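Local coordinates for protein beta-galactosidase (Bacteroides thetaiotaomicron, PDB 5MUJ) that binds a branched side-chain glycan (chain B) of the plant pectin rhamnogalacturonan II and probably acts as a glycoside hydrolase on it, at residues G157-K162 and T204-T209; K187-I192 and F222-N227; M74-Y79 and R357-A362. All coordinates share one frame; numbering follows the deposited sequence.

Overall arrangement
Five four-stranded antiparallel sheets, with strand 45-51 joining strand 357-363 in the last, define a five-bladed beta-propeller. From the N terminus, 74-79 comes first, in the blade that begins with strand 59-68; contact 3 joins it to 357-362 in the last blade, closing a loop of 277 residues. Contacts 1 and 2, closing loops of 41 and 29 residues, are nested inside it and cross each other, their segments alternating along the chain. Both tie the second blade, through the loops holding 157-162 and 187-192, to neighbouring strands 204-212 and 222-231 of the third. Contacts 1 and 3 both reach the rhamnose of chain C, whereas the Y226 side chain of contact 2 lies about 12 Å from the methylated fucose.

Contact 1: residues G157-K162 and T204-T209; sequences GYEAVK and TQYKST. With 8PK (4-O-[(1R)-1-hydroxyethyl]-2-O-methyl-alpha-L-fucopyranose), chain B; RAM (alpha-L-rhamnopyranose), chain C; RAM (alpha-L-rhamnopyranose), chain D.
E159 meets Y206 at about a right angle, its OE1 lying 3.5 Å from Y206 CE1 with carboxylate and ring planes 39° apart. A160 CB packs 3.9 Å from T204 OG1. The two segments share no direct hydrogen bond; water 1 links them instead. It lies in the plane of the Y206 ring, 2.9 Å from Y206 OH, and binds A160 N weakly. The oxygen of water 1 also donates to O5 of the methylated fucose at 2.8 Å. Methyl C10 of that sugar's hydroxyethyl substituent sits 3.4 Å from A160 CB and 3.6 Å from T204 CG2. Y158 OH shares a hydrogen bond of 2.8 Å with O3 of the chain C rhamnose.

In the second shell, Y90 OH holds E159 OE2. With T204 OG1 anti to the backbone N (chi1 172°), CG2 is turned against C10 while OG1 donates to Q205 O and is also hydrogen-bonded to L165 N. Exchanging T204 for alanine would probably leave L165 N without this hydroxyl partner and open a gap beside that methyl. The type II' turn from Y158 to V161 brings Y158 and A160 to the glycan, while T204 and Y206 come from the next blade's first strand, together lining the pocket of a five-bladed beta-propeller.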
loop_
_atom_site.group_PDB
_atom_site.type_symbol
_atom_site.label_atom_id
_atom_site.label_comp_id
_atom_site.label_asym_id
_atom_site.label_seq_id
_atom_site.Cartn_x
_atom_site.Cartn_y
_atom_site.Cartn_z
ATOM N N GLY A 157 3.820 -14.663 13.159
ATOM C CA GLY A 157 2.442 -14.628 12.719
ATOM C C GLY A 157 2.145 -13.541 11.709
ATOM O O GLY A 157 3.050 -12.902 11.109
ATOM N N TYR A 158 0.853 -13.399 11.455
ATOM C CA TYR A 158 0.360 -12.420 10.513
ATOM C C TYR A 158 0.261 -11.011 11.136
ATOM O O TYR A 158 -0.508 -10.786 12.067
ATOM C CB TYR A 158 -0.988 -12.841 9.970
ATOM C CG TYR A 158 -1.470 -12.007 8.799
ATOM C CD1 TYR A 158 -0.884 -12.162 7.531
ATOM C CD2 TYR A 158 -2.499 -11.074 8.931
ATOM C CE1 TYR A 158 -1.324 -11.418 6.425
ATOM C CE2 TYR A 158 -2.932 -10.319 7.839
ATOM C CZ TYR A 158 -2.350 -10.500 6.588
ATOM O OH TYR A 158 -2.803 -9.755 5.521
ATOM N N GLU A 159 1.029 -10.090 10.580
ATOM C CA GLU A 159 1.064 -8.686 10.966
ATOM C C GLU A 159 1.301 -8.537 12.472
ATOM O O GLU A 159 2.312 -9.016 12.956
ATOM C CB GLU A 159 -0.143 -7.927 10.401
ATOM C CG GLU A 159 -0.118 -7.881 8.864
ATOM C CD GLU A 159 -1.015 -6.844 8.202
ATOM O OE1 GLU A 159 -1.971 -6.359 8.845
ATOM O OE2 GLU A 159 -0.803 -6.539 7.000
ATOM N N ALA A 160 0.356 -7.922 13.190
ATOM C CA ALA A 160 0.556 -7.523 14.565
ATOM C C ALA A 160 -0.014 -8.504 15.562
ATOM O O ALA A 160 -0.191 -8.152 16.709
ATOM C CB ALA A 160 -0.004 -6.129 14.814
ATOM N N VAL A 161 -0.307 -9.731 15.155
ATOM C CA VAL A 161 -0.920 -10.702 16.082
ATOM C C VAL A 161 -0.079 -11.042 17.341
ATOM O O VAL A 161 -0.662 -11.286 18.403
ATOM C CB VAL A 161 -1.341 -11.996 15.321
ATOM C CG1 VAL A 161 -0.131 -12.793 14.861
ATOM C CG2 VAL A 161 -2.264 -12.867 16.161
ATOM N N LYS A 162 1.250 -11.104 17.219
ATOM C CA LYS A 162 2.152 -11.406 18.365
ATOM C C LYS A 162 2.857 -10.197 18.986
ATOM O O LYS A 162 3.283 -10.259 20.147
ATOM C CB LYS A 162 3.197 -12.476 17.999
ATOM C CG LYS A 162 2.659 -13.894 17.794
ATOM C CD LYS A 162 1.717 -14.430 18.871
ATOM C CE LYS A 162 0.967 -15.671 18.411
ATOM N NZ LYS A 162 1.859 -16.779 17.977
ATOM N N THR A 204 -0.533 0.054 16.697
ATOM C CA THR A 204 0.440 -0.504 15.747
ATOM C C THR A 204 0.407 0.395 14.535
ATOM O O THR A 204 -0.592 1.045 14.253
ATOM C CB THR A 204 0.136 -1.976 15.378
ATOM O OG1 THR A 204 0.996 -2.391 14.311
ATOM C CG2 THR A 204 -1.322 -2.155 14.956
ATOM N N GLN A 205 1.520 0.438 13.833
ATOM C CA GLN A 205 1.593 1.103 12.543
ATOM C C GLN A 205 1.453 0.055 11.461
ATOM O O GLN A 205 1.693 -1.134 11.686
ATOM C CB GLN A 205 2.850 1.987 12.451
ATOM C CG GLN A 205 2.689 3.138 13.509
ATOM C CD GLN A 205 3.948 3.726 14.091
ATOM O OE1 GLN A 205 3.897 4.806 14.743
ATOM N NE2 GLN A 205 5.029 3.012 14.009
ATOM N N TYR A 206 0.948 0.489 10.326
ATOM C CA TYR A 206 0.809 -0.421 9.194
ATOM C C TYR A 206 1.528 0.184 7.940
ATOM O O TYR A 206 2.685 0.642 8.071
ATOM C CB TYR A 206 -0.633 -0.768 8.943
ATOM C CG TYR A 206 -1.316 -1.562 10.020
ATOM C CD1 TYR A 206 -1.088 -2.923 10.148
ATOM C CD2 TYR A 206 -2.217 -0.968 10.907
ATOM C CE1 TYR A 206 -1.732 -3.696 11.079
ATOM C CE2 TYR A 206 -2.844 -1.731 11.876
ATOM C CZ TYR A 206 -2.603 -3.075 11.975
ATOM O OH TYR A 206 -3.280 -3.814 12.917
ATOM N N LYS A 207 0.893 0.185 6.756
ATOM C CA LYS A 207 1.595 0.656 5.516
ATOM C C LYS A 207 1.958 2.134 5.628
ATOM O O LYS A 207 1.239 2.875 6.349
ATOM C CB LYS A 207 0.750 0.400 4.242
ATOM C CG LYS A 207 1.256 1.127 3.016
ATOM C CD LYS A 207 0.763 0.591 1.667
ATOM C CE LYS A 207 1.329 1.409 0.513
ATOM N NZ LYS A 207 0.931 0.819 -0.805
ATOM N N SER A 208 3.093 2.530 5.050
ATOM C CA SER A 208 3.537 3.902 4.866
ATOM C C SER A 208 4.036 4.109 3.443
ATOM O O SER A 208 4.435 3.150 2.782
ATOM C CB SER A 208 4.712 4.202 5.811
ATOM O OG SER A 208 5.803 3.324 5.500
ATOM N N THR A 209 4.018 5.344 2.966
ATOM C CA THR A 209 4.670 5.706 1.678
ATOM C C THR A 209 5.145 7.126 1.839
ATOM O O THR A 209 4.398 7.964 2.378
ATOM C CB THR A 209 3.729 5.575 0.466
ATOM O OG1 THR A 209 3.468 4.195 0.231
ATOM C CG2 THR A 209 4.356 6.161 -0.758
HETATM O O9 8PK B . -2.931 -5.745 19.035
HETATM C C8 8PK B . -2.790 -4.901 17.899
HETATM C C10 8PK B . -1.327 -4.647 17.607
HETATM O O4 8PK B . -3.452 -5.488 16.768
HETATM C C4 8PK B . -4.823 -5.814 17.015
HETATM C C5 8PK B . -5.209 -6.997 16.151
HETATM C C6 8PK B . -4.300 -8.204 16.408
HETATM O O5 8PK B . -5.153 -6.621 14.757
HETATM C C3 8PK B . -5.736 -4.623 16.739
HETATM O O3 8PK B . -5.411 -3.479 17.536
HETATM C C2 8PK B . -5.613 -4.254 15.279
HETATM O O2 8PK B . -6.504 -3.159 15.027
HETATM C C7 8PK B . -5.845 -1.911 14.771
HETATM C C1 8PK B . -5.935 -5.466 14.403
HETATM C C1 RAM C . -6.228 -6.669 8.066
HETATM C C2 RAM C . -5.043 -6.507 7.150
HETATM C C3 RAM C . -5.222 -7.458 5.968
HETATM C C4 RAM C . -6.547 -7.111 5.285
HETATM C C5 RAM C . -7.784 -7.104 6.195
HETATM C C6 RAM C . -8.953 -6.362 5.570
HETATM O O2 RAM C . -4.983 -5.120 6.722
HETATM O O3 RAM C . -4.132 -7.380 5.046
HETATM O O4 RAM C . -6.809 -8.096 4.300
HETATM O O5 RAM C . -7.567 -6.603 7.538
HETATM C C1 RAM D . -5.776 -12.980 19.766
HETATM C C2 RAM D . -5.224 -12.675 18.399
HETATM C C3 RAM D . -6.114 -11.709 17.650
HETATM C C4 RAM D . -6.312 -10.440 18.489
HETATM C C5 RAM D . -6.742 -10.724 19.933
HETATM C C6 RAM D . -6.567 -9.501 20.833
HETATM O O2 RAM D . -3.939 -12.093 18.650
HETATM O O3 RAM D . -5.474 -11.426 16.396
HETATM O O4 RAM D . -7.423 -10.005 17.702
HETATM O O5 RAM D . -5.981 -11.776 20.522
HETATM O O HOH W 1 -2.786 -6.605 13.246
#

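Contact 2: residues K187-I192 and F222-N227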
loop_
_atom_site.group_PDB
_atom_site.type_symbol
_atom_site.label_atom_id
_atom_site.label_comp_id
_atom_site.label_asym_id
_atom_site.label_seq_id
_atom_site.Cartn_x
_atom_site.Cartn_y
_atom_site.Cartn_z
ATOM N N LYS A 187 16.965 0.917 14.059
ATOM C CA LYS A 187 15.855 1.408 14.827
ATOM C C LYS A 187 14.732 1.770 13.842
ATOM O O LYS A 187 15.013 2.185 12.710
ATOM C CB LYS A 187 16.301 2.668 15.595
ATOM C CG LYS A 187 16.663 3.884 14.723
ATOM C CD LYS A 187 17.534 4.918 15.438
ATOM C CE LYS A 187 16.730 5.899 16.280
ATOM N NZ LYS A 187 17.524 6.520 17.390
ATOM N N PRO A 188 13.459 1.640 14.267
ATOM C CA PRO A 188 12.416 2.214 13.424
ATOM C C PRO A 188 12.560 3.724 13.296
ATOM O O PRO A 188 13.156 4.368 14.168
ATOM C CB PRO A 188 11.118 1.864 14.143
ATOM C CG PRO A 188 11.471 1.357 15.484
ATOM C CD PRO A 188 12.939 1.073 15.533
ATOM N N ILE A 189 11.992 4.295 12.248
ATOM C CA ILE A 189 11.897 5.753 12.118
ATOM C C ILE A 189 10.657 6.358 12.787
ATOM O O ILE A 189 10.686 7.528 13.182
ATOM C CB ILE A 189 12.060 6.263 10.658
ATOM C CG1 ILE A 189 11.145 5.525 9.648
ATOM C CG2 ILE A 189 13.542 6.243 10.292
ATOM C CD1 ILE A 189 10.981 6.284 8.348
ATOM N N LEU A 190 9.582 5.582 12.895
ATOM C CA LEU A 190 8.424 5.937 13.713
ATOM C C LEU A 190 8.028 4.707 14.471
ATOM O O LEU A 190 8.102 3.586 13.977
ATOM C CB LEU A 190 7.201 6.420 12.932
ATOM C CG LEU A 190 7.253 7.557 11.887
ATOM C CD1 LEU A 190 8.378 7.420 10.899
ATOM C CD2 LEU A 190 5.947 7.577 11.127
ATOM N N SER A 191 7.501 4.907 15.661
ATOM C CA SER A 191 7.065 3.786 16.469
ATOM C C SER A 191 5.935 4.278 17.347
ATOM O O SER A 191 5.803 5.486 17.539
ATOM C CB SER A 191 8.242 3.249 17.278
ATOM O OG SER A 191 7.834 2.616 18.485
ATOM N N ILE A 192 5.151 3.337 17.859
ATOM C CA ILE A 192 4.014 3.631 18.793
ATOM C C ILE A 192 4.440 4.133 20.204
ATOM O O ILE A 192 3.634 4.700 20.921
ATOM C CB ILE A 192 3.090 2.388 18.986
ATOM C CG1 ILE A 192 3.765 1.330 19.896
ATOM C CG2 ILE A 192 2.640 1.826 17.630
ATOM C CD1 ILE A 192 2.957 0.136 20.313
ATOM N N PHE A 222 9.703 16.001 2.580
ATOM C CA PHE A 222 9.319 14.576 2.628
ATOM C C PHE A 222 8.043 14.405 3.435
ATOM O O PHE A 222 7.979 14.773 4.606
ATOM C CB PHE A 222 10.475 13.696 3.142
ATOM C CG PHE A 222 11.710 13.790 2.282
ATOM C CD1 PHE A 222 11.682 13.369 0.942
ATOM C CD2 PHE A 222 12.887 14.306 2.788
ATOM C CE1 PHE A 222 12.811 13.478 0.145
ATOM C CE2 PHE A 222 14.011 14.404 2.002
ATOM C CZ PHE A 222 13.983 13.991 0.685
ATOM N N VAL A 223 7.033 13.860 2.771
ATOM C CA VAL A 223 5.712 13.697 3.341
ATOM C C VAL A 223 5.301 12.257 3.372
ATOM O O VAL A 223 5.169 11.673 2.321
ATOM C CB VAL A 223 4.654 14.505 2.533
ATOM C CG1 VAL A 223 3.248 14.295 3.090
ATOM C CG2 VAL A 223 5.012 15.992 2.464
HETATM N N MSE A 224 5.090 11.692 4.527
HETATM C CA MSE A 224 4.695 10.336 4.700
HETATM C C MSE A 224 3.232 10.195 4.959
HETATM O O MSE A 224 2.715 10.863 5.808
HETATM C CB MSE A 224 5.495 9.721 5.838
HETATM C CG MSE A 224 5.024 8.326 6.019
HETATM SE SE MSE A 224 5.741 7.493 7.682
HETATM C CE MSE A 224 7.684 7.656 7.421
ATOM N N PHE A 225 2.541 9.347 4.191
ATOM C CA PHE A 225 1.183 9.010 4.370
ATOM C C PHE A 225 1.216 7.573 4.914
ATOM O O PHE A 225 1.817 6.704 4.415
ATOM C CB PHE A 225 0.265 9.102 3.095
ATOM C CG PHE A 225 -0.273 10.463 2.817
ATOM C CD1 PHE A 225 0.532 11.427 2.329
ATOM C CD2 PHE A 225 -1.590 10.816 3.121
ATOM C CE1 PHE A 225 0.077 12.665 2.098
ATOM C CE2 PHE A 225 -2.043 12.109 2.895
ATOM C CZ PHE A 225 -1.214 13.017 2.334
ATOM N N TYR A 226 0.625 7.377 6.081
ATOM C CA TYR A 226 0.615 6.050 6.711
ATOM C C TYR A 226 -0.656 5.769 7.477
ATOM O O TYR A 226 -1.345 6.699 7.923
ATOM C CB TYR A 226 1.837 5.813 7.623
ATOM C CG TYR A 226 1.948 6.598 8.928
ATOM C CD1 TYR A 226 2.181 7.973 8.924
ATOM C CD2 TYR A 226 1.924 5.924 10.139
ATOM C CE1 TYR A 226 2.369 8.665 10.122
ATOM C CE2 TYR A 226 2.053 6.618 11.341
ATOM C CZ TYR A 226 2.290 7.986 11.299
ATOM O OH TYR A 226 2.483 8.724 12.463
ATOM N N ASN A 227 -1.011 4.496 7.576
ATOM C CA ASN A 227 -2.178 4.083 8.354
ATOM C C ASN A 227 -1.731 3.305 9.594
ATOM O O ASN A 227 -0.637 2.770 9.679
ATOM C CB ASN A 227 -3.285 3.370 7.516
ATOM C CG ASN A 227 -2.795 2.136 6.782
ATOM O OD1 ASN A 227 -2.067 2.252 5.783
ATOM N ND2 ASN A 227 -3.284 0.960 7.199
#
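L190 and M224, a selenomethionine, reach toward each other tip to tip, one branch of the leucine on the selenium and the other on the terminal methyl. CD2 of L190 lies 3.5 Å from SE of M224, while L190 CD1 lies 3.6 Å from M224 CE. The setting is the interface between two blades of a beta-propeller: I189 and L190 form a classic beta bulge opposite V167 of strand 166-172 in the second blade, and M224 belongs to the second strand of the third.

The M224 chain runs straight out from its strand, with CG anti to the backbone N (chi1 178°), then bends at its last torsion (chi3 -57°). That bend carries CE across to I189, whose side chain runs obliquely to it and whose CD1 stands 3.7 Å from M224 CE. W253 touches both I189 and M224, extending the apolar cluster, and V210 of strand 204-212 adds to it from the neighbouring strand.

Y226 comes at L190 from the opposite direction and offers a ring face. The same CD2 that meets selenium therefore serves two partners. The hydroxyl of Y226 is hydrogen-bonded to E201, which anchors the far end of the ring, and the W200 ring meets that of Y226. The evidence for a CH-pi contact is geometric, with L190 CD2 4.0 Å from the centroid of the Y226 ring, 22° off the normal, displaced toward the rim, where CZ of Y226 is its closest ring atom at 3.7 Å.

Contact 3: residues M74-Y79 and R357-A362. With RAM (alpha-L-rhamnopyranose), chain C.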
loop_
_atom_site.group_PDB
_atom_site.type_symbol
_atom_site.label_atom_id
_atom_site.label_comp_id
_atom_site.label_asym_id
_atom_site.label_seq_id
_atom_site.Cartn_x
_atom_site.Cartn_y
_atom_site.Cartn_z
HETATM N N MSE A 74 7.649 -4.652 -9.766
HETATM C CA MSE A 74 6.668 -4.658 -8.673
HETATM C C MSE A 74 7.309 -5.237 -7.444
HETATM O O MSE A 74 7.732 -6.379 -7.433
HETATM C CB MSE A 74 5.448 -5.512 -9.048
HETATM C CG MSE A 74 4.384 -5.437 -7.940
HETATM SE SE MSE A 74 3.173 -6.948 -8.089
HETATM C CE MSE A 74 2.486 -6.571 -9.894
ATOM N N THR A 75 7.329 -4.450 -6.366
ATOM C CA THR A 75 7.638 -5.054 -5.038
ATOM C C THR A 75 6.339 -5.543 -4.434
ATOM O O THR A 75 5.291 -5.035 -4.754
ATOM C CB THR A 75 8.356 -4.135 -3.986
ATOM O OG1 THR A 75 7.629 -2.905 -3.786
ATOM C CG2 THR A 75 9.738 -3.831 -4.348
ATOM N N TYR A 76 6.440 -6.612 -3.661
ATOM C CA TYR A 76 5.297 -7.184 -2.940
ATOM C C TYR A 76 5.747 -7.918 -1.665
ATOM O O TYR A 76 6.919 -8.221 -1.494
ATOM C CB TYR A 76 4.444 -8.068 -3.844
ATOM C CG TYR A 76 5.150 -9.307 -4.379
ATOM C CD1 TYR A 76 5.118 -10.508 -3.674
ATOM C CD2 TYR A 76 5.809 -9.288 -5.631
ATOM C CE1 TYR A 76 5.767 -11.644 -4.126
ATOM C CE2 TYR A 76 6.455 -10.439 -6.110
ATOM C CZ TYR A 76 6.386 -11.612 -5.397
ATOM O OH TYR A 76 7.007 -12.751 -5.846
ATOM N N VAL A 77 4.804 -8.131 -0.749
ATOM C CA VAL A 77 5.134 -8.827 0.468
ATOM C C VAL A 77 4.590 -10.260 0.399
ATOM O O VAL A 77 3.563 -10.540 -0.244
ATOM C CB VAL A 77 4.628 -8.079 1.737
ATOM C CG1 VAL A 77 5.186 -6.653 1.706
ATOM C CG2 VAL A 77 3.097 -8.121 1.862
ATOM N N VAL A 78 5.315 -11.156 1.030
ATOM C CA VAL A 78 4.942 -12.525 1.183
ATOM C C VAL A 78 4.853 -12.831 2.710
ATOM O O VAL A 78 5.776 -12.537 3.497
ATOM C CB VAL A 78 5.987 -13.462 0.551
ATOM C CG1 VAL A 78 5.715 -14.909 0.911
ATOM C CG2 VAL A 78 6.029 -13.294 -0.982
ATOM N N TYR A 79 3.764 -13.447 3.101
ATOM C CA TYR A 79 3.600 -14.038 4.449
ATOM C C TYR A 79 3.632 -15.543 4.256
ATOM O O TYR A 79 2.918 -16.053 3.371
ATOM C CB TYR A 79 2.272 -13.601 5.073
ATOM C CG TYR A 79 1.923 -14.390 6.311
ATOM C CD1 TYR A 79 2.619 -14.184 7.507
ATOM C CD2 TYR A 79 0.933 -15.346 6.294
ATOM C CE1 TYR A 79 2.339 -14.932 8.624
ATOM C CE2 TYR A 79 0.626 -16.086 7.426
ATOM C CZ TYR A 79 1.341 -15.871 8.594
ATOM O OH TYR A 79 1.066 -16.557 9.754
ATOM N N ARG A 357 -4.558 -15.646 -0.987
ATOM C CA ARG A 357 -4.245 -14.238 -1.121
ATOM C C ARG A 357 -3.164 -14.004 -2.172
ATOM O O ARG A 357 -2.052 -14.503 -2.062
ATOM C CB ARG A 357 -3.797 -13.697 0.239
ATOM C CG ARG A 357 -3.455 -12.218 0.226
ATOM C CD ARG A 357 -3.233 -11.647 1.642
ATOM N NE ARG A 357 -4.405 -11.706 2.527
ATOM C CZ ARG A 357 -5.050 -10.647 3.054
ATOM N NH1 ARG A 357 -4.671 -9.409 2.797
ATOM N NH2 ARG A 357 -6.134 -10.847 3.792
ATOM N N GLY A 358 -3.479 -13.143 -3.123
ATOM C CA GLY A 358 -2.546 -12.755 -4.179
ATOM C C GLY A 358 -2.854 -11.386 -4.710
ATOM O O GLY A 358 -3.745 -10.691 -4.183
ATOM N N ILE A 359 -2.105 -10.981 -5.731
ATOM C CA ILE A 359 -2.223 -9.675 -6.354
ATOM C C ILE A 359 -2.871 -9.875 -7.718
ATOM O O ILE A 359 -2.437 -10.745 -8.510
ATOM C CB ILE A 359 -0.863 -8.984 -6.501
ATOM C CG1 ILE A 359 -0.332 -8.627 -5.105
ATOM C CG2 ILE A 359 -0.919 -7.719 -7.363
ATOM C CD1 ILE A 359 1.148 -8.304 -5.018
ATOM N N ALA A 360 -3.904 -9.084 -8.004
ATOM C CA ALA A 360 -4.640 -9.099 -9.305
ATOM C C ALA A 360 -4.657 -7.721 -9.948
ATOM O O ALA A 360 -4.211 -6.721 -9.371
ATOM C CB ALA A 360 -6.024 -9.573 -9.129
ATOM N N ILE A 361 -5.133 -7.679 -11.193
ATOM C CA ILE A 361 -5.194 -6.450 -11.948
ATOM C C ILE A 361 -6.562 -6.210 -12.567
ATOM O O ILE A 361 -7.165 -7.136 -13.123
ATOM C CB ILE A 361 -4.199 -6.480 -13.114
ATOM C CG1 ILE A 361 -2.918 -7.137 -12.661
ATOM C CG2 ILE A 361 -3.917 -5.077 -13.597
ATOM C CD1 ILE A 361 -1.888 -7.188 -13.766
ATOM N N ALA A 362 -7.011 -4.959 -12.549
ATOM C CA ALA A 362 -8.188 -4.548 -13.317
ATOM C C ALA A 362 -7.755 -3.411 -14.277
ATOM O O ALA A 362 -6.811 -2.681 -13.997
ATOM C CB ALA A 362 -9.317 -4.116 -12.379
HETATM C C1 RAM C . -6.228 -6.669 8.066
HETATM C C2 RAM C . -5.043 -6.507 7.150
HETATM C C3 RAM C . -5.222 -7.458 5.968
HETATM C C4 RAM C . -6.547 -7.111 5.285
HETATM C C5 RAM C . -7.784 -7.104 6.195
HETATM C C6 RAM C . -8.953 -6.362 5.570
HETATM O O2 RAM C . -4.983 -5.120 6.722
HETATM O O3 RAM C . -4.132 -7.380 5.046
HETATM O O4 RAM C . -6.809 -8.096 4.300
HETATM O O5 RAM C . -7.567 -6.603 7.538
#
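The CD1 methyl of I359 rests against both M74 and Y76, which project from the same side of strand 71-79, and the direct contact is wholly apolar. CD1 of I359 lies 3.5 Å from CB of Y76, the two side chains running at a slant to one another. The same methyl stands 3.9 Å from SE of M74, a selenomethionine whose side chain slides past the isoleucine in the opposite direction. Y76 meets I359 with the root of its side chain, because CG sits between the backbone N and the carbonyl carbon (chi1 64°) and the ring leads away toward T105, whose OG1 is hydrogen-bonded to Y76 OH. I60 touches both Y76 and I359, and F347 packs on M74.

These side chains join the first and last blades of the five-bladed beta-propeller. Their strands belong to separate sheets and exchange no backbone hydrogen bonds across the contact: M74 and Y76 pair with A95 and W93 of their own blade.

The polar interactions gather at R357. Its guanidinium approaches the chain C rhamnose edge-on, with O4 of the sugar in the guanidinium plane. NH1 of R357 donates to that O4 at 2.9 Å, with an angle of 145° at the hydrogen, and NH2 of R357 reaches the same O4 at 2.9 Å and 147°. D61 forms a salt bridge with NH1, probably steadying the group, while K334 and H333 supply further hydrogen bonds to the rhamnose.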